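Side-chain contacts in nucleocapsid (PDB 4AKL), which binds single- and double-stranded RNA and probably takes part in packaging the viral genome, and also displays sequence-non-specific DNA endonuclease activity: residues Leu26-Thr29 and Ser33-Phe36; Asp44-Gln49 and Asp60-Ser65; Asp219-Gly224 and Leu281-Lys286; Glu435-Gly440 and Val449-Leu454. All coordinates share one frame; numbering follows the deposited sequence. Where two conformers were deposited one is given.

Contact 1 of 4, residues Leu26-Thr29 and Ser33-Phe36; sequences LVDT and SYSF
Leu26 meets Phe36 with a single methyl: CD2 stands over the centre of the phenyl face, 3.4 Å from the centroid of the Phe36 ring and only 6° off its normal, a nearly ideal CH-pi contact. The same methyl lies against Ser35 O, and Leu26 CB passes 4.1 Å from Tyr34 CB, which makes leucine the apolar centre of the contact. At the other end, the side chain of Asp28 covers one face of the Tyr34 ring. The backbone sets Asp28 CB over that face, 4.0 Å from the Tyr34 centroid; with CG turned between the backbone N and the carbonyl carbon (chi1 70°), the carboxylate then swings over the same ring and lies flat on it, the two planes differing by just 4°. Carboxylate OD2 of Asp28 is 3.8 Å from Tyr34 CZ.

What sets these groups in place is the backbone. Val27 N donates to Ser35 O at 2.9 Å, and Ser35 N returns a bond to Val27 O at 2.9 Å. Farther out, Ser35 OG is held by Thr31 OG1 and Cys37 N within the loop. Phe17 and Phe20 of helix 10-24 pack on Leu26, and Ile77 of helix 77-83 touches both Leu26 and Phe36, so the loop is pressed between two helices. The reciprocal pair is an isolated antiparallel beta bridge of the hydrogen-bonded kind, pinching the chain into a hairpin-like loop within the long helix-to-helix connection of a largely alpha-helical nucleocapsid.

Contact 2 of 4, residues Asp44-Gln49 and Asp60-Ser65; sequences DRFVFQ and DSIYAS
Ile62 is wedged against Phe46, and the two side chains slide past one another in opposite directions. The branched methyl does the work on this side: Ile62 CG2 comes within 3.6 Å of Phe46 O and 4.0 Å of ring atom Phe46 CD1. The other branch, with CG1 anti to the carbonyl carbon (chi1 -66°), carries CD1 along the neighbouring helix until it rests 3.6 Å from Gln49 O. Ile62 thus touches Phe46 and Gln49, about one turn apart on the partner helix. The phenyl ring of Phe46 reaches on to the next turn, where its CE1 lies 3.6 Å from Ser65 CB. While that carbon faces the ring, Ser65 OG, beside its own backbone N, donates to Ser61 O at 3.0 Å; the same carbonyl takes Ser65 N from its other face.

The helices that meet here form an antiparallel alpha-alpha hairpin, helix 45-52 turning through a short loop into helix 56-71, with segment axes 9.8 Å apart and N-to-C directions at 176°. Ile436 of helix 425-440 closes over Phe46 from outside the pair.

Toward solvent the packing thins. Gln49 is exposed, its chain extended beyond CG, and it merely brushes the isoleucine, with OE1 3.8 Å from Ile62 CG1. Arg45, also exposed, crosses to the partner helix beyond residues 60-65: its extended chain runs past the Phe46 ring, Phe46 CZ lying over the guanidinium face toward the rim, and NH2 is salt-bridged to Glu69.

Contact 3 of 4, residues Asp219-Gly224 and Leu281-Lys286; sequences DINKSG and LKHVAK
Asn221 and His283 both carry CG anti to the carbonyl carbon, with chi1 of -60° and -55°, and these rotations turn the amide of the loop and the imidazole of the helix to meet. The side chains cross at about a right angle and their planes are inclined by 61°. Asn221 OD1 sits at the ring edge and receives a hydrogen bond from His283 NE2 at 2.7 Å, a short bond that arrives in the carbonyl plane, on a lone pair of the oxygen. With the amide oxygen as acceptor, NE2 is the protonated partner in this bond. Little else joins the segments: Ile220 O is 3.9 Å from His283 NE2, close without bonding.

The amide is placed by a type I beta turn from Asp219 to Lys222, closed by Lys222 N to Asp219 O at 2.9 Å. A weak bond from Asn221 N to Asp219 OD2, at 3.3 Å, adds to the turn. Beneath it, Ile220 reaches Val231 of helix 230-242 and Leu280 of helix 270-292, and His283 also touches Val231; Ile220 thus packs the turn against both helices, fastening the loop that precedes helix 230-242 to the middle of helix 270-292.

Contact 4 of 4, residues Glu435-Gly440 and Val449-Leu454; sequences EIQKTG and VASEHL
Gln437 reaches from one helix to the first turn of another, and its amide oxygen takes two bonds from Ser451. The stronger comes from the hydroxyl: Ser451 OG donates to Gln437 OE1 at 2.9 Å, from well above the carbonyl plane rather than on a lone pair. The second, from Ser451 N at 3.4 Å, is weak. This holds for the glutamine conformer described, one of two deposited. In it the chain beyond CG is extended (chi2 -178°), which carries the amide across the gap. Its nitrogen faces carbon here, with NE2 3.5 Å from Val449 CG1.

Polar groups farther back are served separately. Glu435 O accepts both Thr439 N and Thr439 OG1, each at 2.9 Å, from opposite faces of its plane, while Glu435 OE2 is hydrogen-bonded to Ser165 OG. At the end of helix 425-440 Gly440 N makes weak bonds to its own helix, and Gly440 O receives Lys59 NZ.

Val449 occupies the N-cap position of helix 450-460, yet valine has no polar side-chain atom to offer the first turn. One early backbone N-H is met, weakly, by the distant glutamine instead. The setting is a helix-loop-helix connection, with helix 425-440 and the start of helix 450-460 joined by a buried polar bridge.

Overall arrangement
Contacts 2 and 4 form one continuous region, their centres 12 Å apart: Val47 CG2 packs on Ile436 CG1 at 3.7 Å, so helix 425-440 links the N-terminal hairpin to the C-terminal helix. Contact 1 stands off from both, about 15 Å away between nearest atoms. Contact 3 is remote, its centre 58 Å from those of contacts 1 and 2 and on the opposite side of the chain's centre, in the helical arm that projects from the globular part. The DEVD motif, Asp266-Asp269, lies just before helix 270-292, which carries half of contact 3.

Contact 1 of 4, residues Leu26-Thr29 and Ser33-Phe36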
loop_
_atom_site.group_PDB
_atom_site.type_symbol
_atom_site.label_atom_id
_atom_site.label_comp_id
_atom_site.label_asym_id
_atom_site.label_seq_id
_atom_site.Cartn_x
_atom_site.Cartn_y
_atom_site.Cartn_z
ATOM N N LEU A 26 -29.699 -3.475 -0.972
ATOM C CA LEU A 26 -28.364 -3.985 -0.789
ATOM C C LEU A 26 -28.378 -5.213 0.142
ATOM O O LEU A 26 -29.174 -5.273 1.130
ATOM C CB LEU A 26 -27.468 -2.918 -0.197
ATOM C CG LEU A 26 -27.285 -1.637 -0.994
ATOM C CD1 LEU A 26 -26.292 -0.756 -0.291
ATOM C CD2 LEU A 26 -26.785 -1.926 -2.436
ATOM N N VAL A 27 -27.499 -6.173 -0.183
ATOM C CA VAL A 27 -27.326 -7.399 0.590
ATOM C C VAL A 27 -25.860 -7.631 0.932
ATOM O O VAL A 27 -24.955 -7.047 0.314
ATOM C CB VAL A 27 -27.837 -8.644 -0.162
ATOM C CG1 VAL A 27 -29.406 -8.669 -0.203
ATOM C CG2 VAL A 27 -27.198 -8.744 -1.543
ATOM N N ASP A 28 -25.643 -8.484 1.928
ATOM C CA ASP A 28 -24.299 -8.831 2.365
ATOM C C ASP A 28 -24.099 -10.338 2.442
ATOM O O ASP A 28 -23.252 -10.832 3.190
ATOM C CB ASP A 28 -23.994 -8.135 3.709
ATOM C CG ASP A 28 -24.778 -8.697 4.885
ATOM O OD1 ASP A 28 -25.778 -9.466 4.725
ATOM O OD2 ASP A 28 -24.362 -8.342 5.992
ATOM N N THR A 29 -24.891 -11.061 1.656
ATOM C CA THR A 29 -24.805 -12.514 1.567
ATOM C C THR A 29 -23.379 -12.928 1.197
ATOM O O THR A 29 -22.793 -13.814 1.828
ATOM C CB THR A 29 -25.758 -13.067 0.470
ATOM O OG1 THR A 29 -26.994 -12.344 0.498
ATOM C CG2 THR A 29 -26.029 -14.552 0.676
ATOM N N SER A 33 -19.126 -5.923 3.313
ATOM C CA SER A 33 -19.897 -4.722 3.459
ATOM C C SER A 33 -21.086 -4.856 2.498
ATOM O O SER A 33 -20.970 -5.468 1.466
ATOM C CB SER A 33 -18.970 -3.527 3.196
ATOM O OG SER A 33 -19.551 -2.312 3.524
ATOM N N TYR A 34 -22.255 -4.327 2.878
ATOM C CA TYR A 34 -23.449 -4.357 2.008
ATOM C C TYR A 34 -23.130 -3.835 0.578
ATOM O O TYR A 34 -22.393 -2.842 0.389
ATOM C CB TYR A 34 -24.568 -3.546 2.607
ATOM C CG TYR A 34 -25.421 -4.292 3.636
ATOM C CD1 TYR A 34 -26.405 -5.164 3.234
ATOM C CD2 TYR A 34 -25.232 -4.103 5.000
ATOM C CE1 TYR A 34 -27.214 -5.855 4.186
ATOM C CE2 TYR A 34 -26.005 -4.764 5.950
ATOM C CZ TYR A 34 -26.990 -5.640 5.542
ATOM O OH TYR A 34 -27.751 -6.291 6.498
ATOM N N SER A 35 -23.694 -4.523 -0.406
ATOM C CA SER A 35 -23.398 -4.281 -1.787
ATOM C C SER A 35 -24.546 -4.726 -2.662
ATOM O O SER A 35 -25.611 -5.156 -2.166
ATOM C CB SER A 35 -22.140 -5.078 -2.168
ATOM O OG SER A 35 -22.459 -6.426 -2.321
ATOM N N PHE A 36 -24.345 -4.626 -3.970
ATOM C CA PHE A 36 -25.353 -5.079 -4.956
ATOM C C PHE A 36 -25.191 -6.562 -5.344
ATOM O O PHE A 36 -25.891 -7.053 -6.249
ATOM C CB PHE A 36 -25.304 -4.172 -6.211
ATOM C CG PHE A 36 -25.973 -2.847 -6.015
ATOM C CD1 PHE A 36 -27.355 -2.744 -6.113
ATOM C CD2 PHE A 36 -25.223 -1.710 -5.726
ATOM C CE1 PHE A 36 -27.979 -1.538 -5.930
ATOM C CE2 PHE A 36 -25.828 -0.475 -5.532
ATOM C CZ PHE A 36 -27.212 -0.376 -5.623
#

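Contact 2 of 4, residues Asp44-Gln49 and Asp60-Ser65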
loop_
_atom_site.group_PDB
_atom_site.type_symbol
_atom_site.label_atom_id
_atom_site.label_comp_id
_atom_site.label_asym_id
_atom_site.label_seq_id
_atom_site.Cartn_x
_atom_site.Cartn_y
_atom_site.Cartn_z
ATOM N N ASP A 44 -16.203 -18.774 -15.476
ATOM C CA ASP A 44 -15.826 -20.003 -16.206
ATOM C C ASP A 44 -15.688 -19.769 -17.672
ATOM O O ASP A 44 -14.656 -20.088 -18.258
ATOM C CB ASP A 44 -16.880 -21.134 -16.012
ATOM C CG ASP A 44 -16.751 -21.871 -14.666
ATOM O OD1 ASP A 44 -15.761 -21.666 -13.958
ATOM O OD2 ASP A 44 -17.653 -22.677 -14.310
ATOM N N ARG A 45 -16.724 -19.193 -18.274
ATOM C CA ARG A 45 -16.740 -19.010 -19.710
ATOM C C ARG A 45 -15.537 -18.233 -20.241
ATOM O O ARG A 45 -15.150 -18.427 -21.380
ATOM C CB ARG A 45 -18.036 -18.333 -20.166
ATOM C CG ARG A 45 -18.109 -16.801 -19.910
ATOM C CD ARG A 45 -19.552 -16.352 -20.200
ATOM N NE ARG A 45 -19.769 -14.922 -20.022
ATOM C CZ ARG A 45 -20.051 -14.321 -18.870
ATOM N NH1 ARG A 45 -20.146 -14.994 -17.724
ATOM N NH2 ARG A 45 -20.221 -13.008 -18.851
ATOM N N PHE A 46 -14.944 -17.369 -19.428
ATOM C CA PHE A 46 -13.805 -16.579 -19.905
ATOM C C PHE A 46 -12.532 -17.420 -20.089
ATOM O O PHE A 46 -11.608 -16.992 -20.793
ATOM C CB PHE A 46 -13.526 -15.388 -19.006
ATOM C CG PHE A 46 -14.683 -14.397 -18.916
ATOM C CD1 PHE A 46 -14.912 -13.477 -19.937
ATOM C CD2 PHE A 46 -15.517 -14.381 -17.809
ATOM C CE1 PHE A 46 -15.985 -12.578 -19.873
ATOM C CE2 PHE A 46 -16.579 -13.482 -17.726
ATOM C CZ PHE A 46 -16.816 -12.571 -18.766
ATOM N N VAL A 47 -12.457 -18.605 -19.481
ATOM C CA VAL A 47 -11.289 -19.453 -19.706
ATOM C C VAL A 47 -11.321 -20.014 -21.161
ATOM O O VAL A 47 -10.297 -19.998 -21.862
ATOM C CB VAL A 47 -11.164 -20.590 -18.684
ATOM C CG1 VAL A 47 -10.059 -21.588 -19.122
ATOM C CG2 VAL A 47 -10.905 -20.021 -17.233
ATOM N N PHE A 48 -12.497 -20.475 -21.583
ATOM C CA PHE A 48 -12.670 -21.088 -22.882
ATOM C C PHE A 48 -12.525 -20.055 -23.978
ATOM O O PHE A 48 -11.930 -20.341 -24.983
ATOM C CB PHE A 48 -14.032 -21.799 -23.002
ATOM C CG PHE A 48 -14.268 -22.774 -21.922
ATOM C CD1 PHE A 48 -13.380 -23.814 -21.725
ATOM C CD2 PHE A 48 -15.364 -22.637 -21.055
ATOM C CE1 PHE A 48 -13.578 -24.725 -20.704
ATOM C CE2 PHE A 48 -15.572 -23.539 -20.027
ATOM C CZ PHE A 48 -14.677 -24.595 -19.844
ATOM N N GLN A 49 -13.081 -18.864 -23.758
ATOM C CA GLN A 49 -12.898 -17.747 -24.679
ATOM C C GLN A 49 -11.421 -17.431 -24.837
ATOM O O GLN A 49 -10.917 -17.295 -25.969
ATOM C CB GLN A 49 -13.617 -16.484 -24.201
ATOM C CG GLN A 49 -15.169 -16.520 -24.230
ATOM C CD GLN A 49 -15.749 -15.193 -23.746
ATOM O OE1 GLN A 49 -15.078 -14.137 -23.812
ATOM N NE2 GLN A 49 -16.954 -15.230 -23.242
ATOM N N ASP A 60 -6.899 -9.268 -24.243
ATOM C CA ASP A 60 -7.005 -8.181 -23.236
ATOM C C ASP A 60 -8.478 -7.899 -22.965
ATOM O O ASP A 60 -8.874 -7.715 -21.852
ATOM C CB ASP A 60 -6.385 -6.867 -23.716
ATOM C CG ASP A 60 -4.889 -6.954 -23.944
ATOM O OD1 ASP A 60 -4.182 -7.509 -23.100
ATOM O OD2 ASP A 60 -4.428 -6.440 -24.994
ATOM N N SER A 61 -9.265 -7.871 -24.025
ATOM C CA SER A 61 -10.688 -7.659 -23.944
ATOM C C SER A 61 -11.407 -8.753 -23.104
ATOM O O SER A 61 -12.277 -8.438 -22.267
ATOM C CB SER A 61 -11.248 -7.597 -25.372
ATOM O OG SER A 61 -12.664 -7.545 -25.377
ATOM N N ILE A 62 -11.033 -10.021 -23.332
ATOM C CA ILE A 62 -11.601 -11.145 -22.565
ATOM C C ILE A 62 -11.267 -10.974 -21.072
ATOM O O ILE A 62 -12.149 -11.059 -20.187
ATOM C CB ILE A 62 -11.105 -12.511 -23.072
ATOM C CG1 ILE A 62 -11.624 -12.771 -24.501
ATOM C CG2 ILE A 62 -11.562 -13.625 -22.130
ATOM C CD1 ILE A 62 -10.731 -13.755 -25.378
ATOM N N TYR A 63 -9.999 -10.697 -20.806
ATOM C CA TYR A 63 -9.540 -10.525 -19.422
ATOM C C TYR A 63 -10.197 -9.316 -18.764
ATOM O O TYR A 63 -10.573 -9.390 -17.588
ATOM C CB TYR A 63 -8.035 -10.405 -19.309
ATOM C CG TYR A 63 -7.645 -10.109 -17.900
ATOM C CD1 TYR A 63 -7.588 -11.116 -16.931
ATOM C CD2 TYR A 63 -7.352 -8.812 -17.509
ATOM C CE1 TYR A 63 -7.237 -10.808 -15.593
ATOM C CE2 TYR A 63 -7.003 -8.508 -16.205
ATOM C CZ TYR A 63 -6.944 -9.501 -15.247
ATOM O OH TYR A 63 -6.583 -9.145 -13.959
ATOM N N ALA A 64 -10.317 -8.212 -19.509
ATOM C CA ALA A 64 -10.928 -7.010 -18.958
ATOM C C ALA A 64 -12.412 -7.263 -18.690
ATOM O O ALA A 64 -12.917 -6.772 -17.718
ATOM C CB ALA A 64 -10.700 -5.776 -19.873
ATOM N N SER A 65 -13.092 -8.044 -19.522
ATOM C CA SER A 65 -14.518 -8.374 -19.298
ATOM C C SER A 65 -14.700 -9.252 -18.075
ATOM O O SER A 65 -15.663 -9.065 -17.317
ATOM C CB SER A 65 -15.155 -9.123 -20.482
ATOM O OG SER A 65 -15.190 -8.355 -21.637
#

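Contact 3 of 4, residues Asp219-Gly224 and Leu281-Lys286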
loop_
_atom_site.group_PDB
_atom_site.type_symbol
_atom_site.label_atom_id
_atom_site.label_comp_id
_atom_site.label_asym_id
_atom_site.label_seq_id
_atom_site.Cartn_x
_atom_site.Cartn_y
_atom_site.Cartn_z
ATOM N N ASP A 219 38.783 -1.497 19.846
ATOM C CA ASP A 219 38.515 -0.076 19.669
ATOM C C ASP A 219 37.056 0.192 19.292
ATOM O O ASP A 219 36.436 -0.588 18.547
ATOM C CB ASP A 219 39.421 0.519 18.603
ATOM C CG ASP A 219 39.411 2.033 18.642
ATOM O OD1 ASP A 219 39.834 2.584 19.696
ATOM O OD2 ASP A 219 38.970 2.635 17.633
ATOM N N ILE A 220 36.526 1.307 19.805
ATOM C CA ILE A 220 35.132 1.687 19.595
ATOM C C ILE A 220 34.749 1.809 18.091
ATOM O O ILE A 220 33.596 1.578 17.716
ATOM C CB ILE A 220 34.818 3.007 20.339
ATOM C CG1 ILE A 220 33.323 3.198 20.518
ATOM C CG2 ILE A 220 35.430 4.215 19.608
ATOM C CD1 ILE A 220 32.655 2.137 21.354
ATOM N N ASN A 221 35.717 2.157 17.255
ATOM C CA ASN A 221 35.472 2.328 15.830
ATOM C C ASN A 221 35.726 1.059 15.022
ATOM O O ASN A 221 35.450 1.044 13.818
ATOM C CB ASN A 221 36.330 3.469 15.290
ATOM C CG ASN A 221 36.034 4.787 15.980
ATOM O OD1 ASN A 221 34.874 5.210 16.064
ATOM N ND2 ASN A 221 37.079 5.445 16.482
ATOM N N LYS A 222 36.227 -0.002 15.669
ATOM C CA LYS A 222 36.590 -1.250 14.945
ATOM C C LYS A 222 35.484 -1.715 13.978
ATOM O O LYS A 222 34.333 -1.929 14.381
ATOM C CB LYS A 222 36.971 -2.409 15.910
ATOM C CG LYS A 222 37.695 -3.562 15.183
ATOM C CD LYS A 222 38.144 -4.710 16.088
ATOM C CE LYS A 222 38.826 -5.826 15.244
ATOM N NZ LYS A 222 39.055 -7.075 16.009
ATOM N N SER A 223 35.835 -1.849 12.707
ATOM C CA SER A 223 34.909 -2.405 11.725
ATOM C C SER A 223 35.141 -3.908 11.621
ATOM O O SER A 223 36.279 -4.386 11.733
ATOM C CB SER A 223 35.040 -1.719 10.342
ATOM O OG SER A 223 36.371 -1.364 10.034
ATOM N N GLY A 224 34.056 -4.652 11.425
ATOM C CA GLY A 224 34.133 -6.092 11.172
ATOM C C GLY A 224 34.153 -6.213 9.676
ATOM O O GLY A 224 34.629 -5.308 8.992
ATOM N N LEU A 281 28.259 9.065 17.292
ATOM C CA LEU A 281 27.120 9.586 16.494
ATOM C C LEU A 281 27.131 9.101 15.041
ATOM O O LEU A 281 26.048 8.811 14.493
ATOM C CB LEU A 281 27.025 11.120 16.557
ATOM C CG LEU A 281 26.722 11.661 17.966
ATOM C CD1 LEU A 281 26.831 13.198 18.030
ATOM C CD2 LEU A 281 25.333 11.174 18.444
ATOM N N LYS A 282 28.320 9.015 14.414
ATOM C CA LYS A 282 28.442 8.430 13.065
ATOM C C LYS A 282 27.933 6.995 13.126
ATOM O O LYS A 282 27.186 6.558 12.274
ATOM C CB LYS A 282 29.889 8.403 12.539
ATOM C CG LYS A 282 30.675 9.693 12.609
ATOM C CD LYS A 282 30.029 10.800 11.845
ATOM C CE LYS A 282 30.907 12.060 11.866
ATOM N NZ LYS A 282 30.751 12.858 10.623
ATOM N N HIS A 283 28.352 6.266 14.164
ATOM C CA HIS A 283 27.946 4.869 14.283
ATOM C C HIS A 283 26.439 4.716 14.535
ATOM O O HIS A 283 25.844 3.795 13.986
ATOM C CB HIS A 283 28.756 4.115 15.318
ATOM C CG HIS A 283 30.236 4.188 15.098
ATOM N ND1 HIS A 283 30.800 4.203 13.838
ATOM C CD2 HIS A 283 31.270 4.251 15.982
ATOM C CE1 HIS A 283 32.117 4.275 13.957
ATOM N NE2 HIS A 283 32.427 4.299 15.247
ATOM N N VAL A 284 25.821 5.612 15.321
ATOM C CA VAL A 284 24.344 5.544 15.553
ATOM C C VAL A 284 23.515 5.867 14.278
ATOM O O VAL A 284 22.493 5.194 13.995
ATOM C CB VAL A 284 23.892 6.427 16.748
ATOM C CG1 VAL A 284 22.339 6.463 16.869
ATOM C CG2 VAL A 284 24.495 5.890 18.029
ATOM N N ALA A 285 23.960 6.889 13.531
ATOM C CA ALA A 285 23.361 7.232 12.253
ATOM C C ALA A 285 23.550 6.055 11.294
ATOM O O ALA A 285 22.590 5.632 10.676
ATOM C CB ALA A 285 23.956 8.523 11.674
ATOM N N LYS A 286 24.774 5.513 11.199
ATOM C CA LYS A 286 25.051 4.377 10.287
ATOM C C LYS A 286 24.186 3.141 10.633
ATOM O O LYS A 286 23.719 2.410 9.718
ATOM C CB LYS A 286 26.554 4.055 10.263
ATOM C CG LYS A 286 27.019 2.982 9.280
ATOM C CD LYS A 286 26.797 3.355 7.799
ATOM C CE LYS A 286 27.215 2.188 6.903
ATOM N NZ LYS A 286 26.977 2.391 5.461
#

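Contact 4 of 4, residues Glu435-Gly440 and Val449-Leu454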
loop_
_atom_site.group_PDB
_atom_site.type_symbol
_atom_site.label_atom_id
_atom_site.label_comp_id
_atom_site.label_asym_id
_atom_site.label_seq_id
_atom_site.Cartn_x
_atom_site.Cartn_y
_atom_site.Cartn_z
ATOM N N GLU A 435 -6.236 -17.863 -13.342
ATOM C CA GLU A 435 -6.301 -18.922 -14.327
ATOM C C GLU A 435 -6.581 -18.308 -15.681
ATOM O O GLU A 435 -5.958 -18.658 -16.679
ATOM C CB GLU A 435 -7.318 -19.998 -13.923
ATOM C CG GLU A 435 -6.840 -20.812 -12.650
ATOM C CD GLU A 435 -7.927 -21.692 -12.005
ATOM O OE1 GLU A 435 -9.142 -21.359 -12.085
ATOM O OE2 GLU A 435 -7.564 -22.733 -11.408
ATOM N N ILE A 436 -7.493 -17.346 -15.706
ATOM C CA ILE A 436 -7.799 -16.626 -16.940
ATOM C C ILE A 436 -6.559 -15.874 -17.479
ATOM O O ILE A 436 -6.249 -15.990 -18.700
ATOM C CB ILE A 436 -8.989 -15.689 -16.759
ATOM C CG1 ILE A 436 -10.262 -16.481 -16.521
ATOM C CG2 ILE A 436 -9.194 -14.794 -17.980
ATOM C CD1 ILE A 436 -11.372 -15.630 -15.996
ATOM N N GLN A 437 -5.852 -15.124 -16.624
ATOM C CA GLN A 437 -4.602 -14.431 -17.053
ATOM C C GLN A 437 -3.612 -15.449 -17.601
ATOM O O GLN A 437 -2.929 -15.187 -18.636
ATOM C CB GLN A 437 -3.842 -13.648 -15.944
ATOM C CG GLN A 437 -4.625 -12.634 -15.096
ATOM C CD GLN A 437 -3.769 -11.848 -14.033
ATOM O OE1 GLN A 437 -4.266 -11.425 -12.909
ATOM N NE2 GLN A 437 -2.497 -11.612 -14.402
ATOM N N LYS A 438 -3.512 -16.584 -16.926
ATOM C CA LYS A 438 -2.531 -17.588 -17.265
ATOM C C LYS A 438 -2.797 -18.263 -18.609
ATOM O O LYS A 438 -1.850 -18.596 -19.324
ATOM C CB LYS A 438 -2.490 -18.649 -16.159
ATOM C CG LYS A 438 -1.350 -19.597 -16.260
ATOM C CD LYS A 438 -1.072 -20.349 -14.900
ATOM C CE LYS A 438 -1.681 -21.730 -14.770
ATOM N NZ LYS A 438 -0.622 -22.817 -14.627
ATOM N N THR A 439 -4.073 -18.479 -18.928
ATOM C CA THR A 439 -4.487 -19.086 -20.192
ATOM C C THR A 439 -4.018 -18.247 -21.381
ATOM O O THR A 439 -3.531 -18.780 -22.380
ATOM C CB THR A 439 -6.025 -19.222 -20.259
ATOM O OG1 THR A 439 -6.476 -20.048 -19.202
ATOM C CG2 THR A 439 -6.465 -19.814 -21.539
ATOM N N GLY A 440 -4.154 -16.946 -21.253
ATOM C CA GLY A 440 -3.885 -16.030 -22.333
ATOM C C GLY A 440 -2.510 -15.393 -22.426
ATOM O O GLY A 440 -2.159 -14.886 -23.498
ATOM N N VAL A 449 1.367 -9.027 -11.355
ATOM C CA VAL A 449 0.186 -9.891 -11.567
ATOM C C VAL A 449 -0.885 -9.419 -10.565
ATOM O O VAL A 449 -0.780 -9.724 -9.364
ATOM C CB VAL A 449 0.543 -11.340 -11.391
ATOM C CG1 VAL A 449 -0.703 -12.267 -11.489
ATOM C CG2 VAL A 449 1.555 -11.738 -12.442
ATOM N N ALA A 450 -1.882 -8.661 -11.069
ATOM C CA ALA A 450 -2.963 -8.109 -10.220
ATOM C C ALA A 450 -3.615 -9.136 -9.263
ATOM O O ALA A 450 -3.829 -8.851 -8.117
ATOM C CB ALA A 450 -4.083 -7.478 -11.068
ATOM N N SER A 451 -3.916 -10.315 -9.763
ATOM C CA SER A 451 -4.560 -11.365 -8.947
ATOM C C SER A 451 -3.665 -11.836 -7.818
ATOM O O SER A 451 -4.164 -12.172 -6.755
ATOM C CB SER A 451 -4.973 -12.546 -9.831
ATOM O OG SER A 451 -3.834 -13.046 -10.515
ATOM N N GLU A 452 -2.349 -11.865 -8.043
ATOM C CA GLU A 452 -1.383 -12.171 -6.961
ATOM C C GLU A 452 -1.335 -11.078 -5.875
ATOM O O GLU A 452 -1.291 -11.409 -4.677
ATOM C CB GLU A 452 0.019 -12.437 -7.509
ATOM C CG GLU A 452 0.063 -13.723 -8.257
ATOM C CD GLU A 452 1.396 -14.059 -8.819
ATOM O OE1 GLU A 452 2.337 -13.316 -8.574
ATOM O OE2 GLU A 452 1.502 -15.089 -9.515
ATOM N N HIS A 453 -1.367 -9.799 -6.301
ATOM C CA HIS A 453 -1.435 -8.626 -5.405
ATOM C C HIS A 453 -2.721 -8.781 -4.563
ATOM O O HIS A 453 -2.711 -8.591 -3.355
ATOM C CB HIS A 453 -1.417 -7.371 -6.323
ATOM C CG HIS A 453 -1.437 -6.038 -5.644
ATOM N ND1 HIS A 453 -0.469 -5.620 -4.744
ATOM C CD2 HIS A 453 -2.293 -4.997 -5.783
ATOM C CE1 HIS A 453 -0.749 -4.384 -4.347
ATOM N NE2 HIS A 453 -1.851 -3.984 -4.964
ATOM N N LEU A 454 -3.829 -9.139 -5.234
ATOM C CA LEU A 454 -5.089 -9.337 -4.525
ATOM C C LEU A 454 -5.007 -10.475 -3.478
ATOM O O LEU A 454 -5.455 -10.297 -2.382
ATOM C CB LEU A 454 -6.244 -9.594 -5.472
ATOM C CG LEU A 454 -6.769 -8.420 -6.309
ATOM C CD1 LEU A 454 -7.768 -9.008 -7.361
ATOM C CD2 LEU A 454 -7.418 -7.240 -5.491
#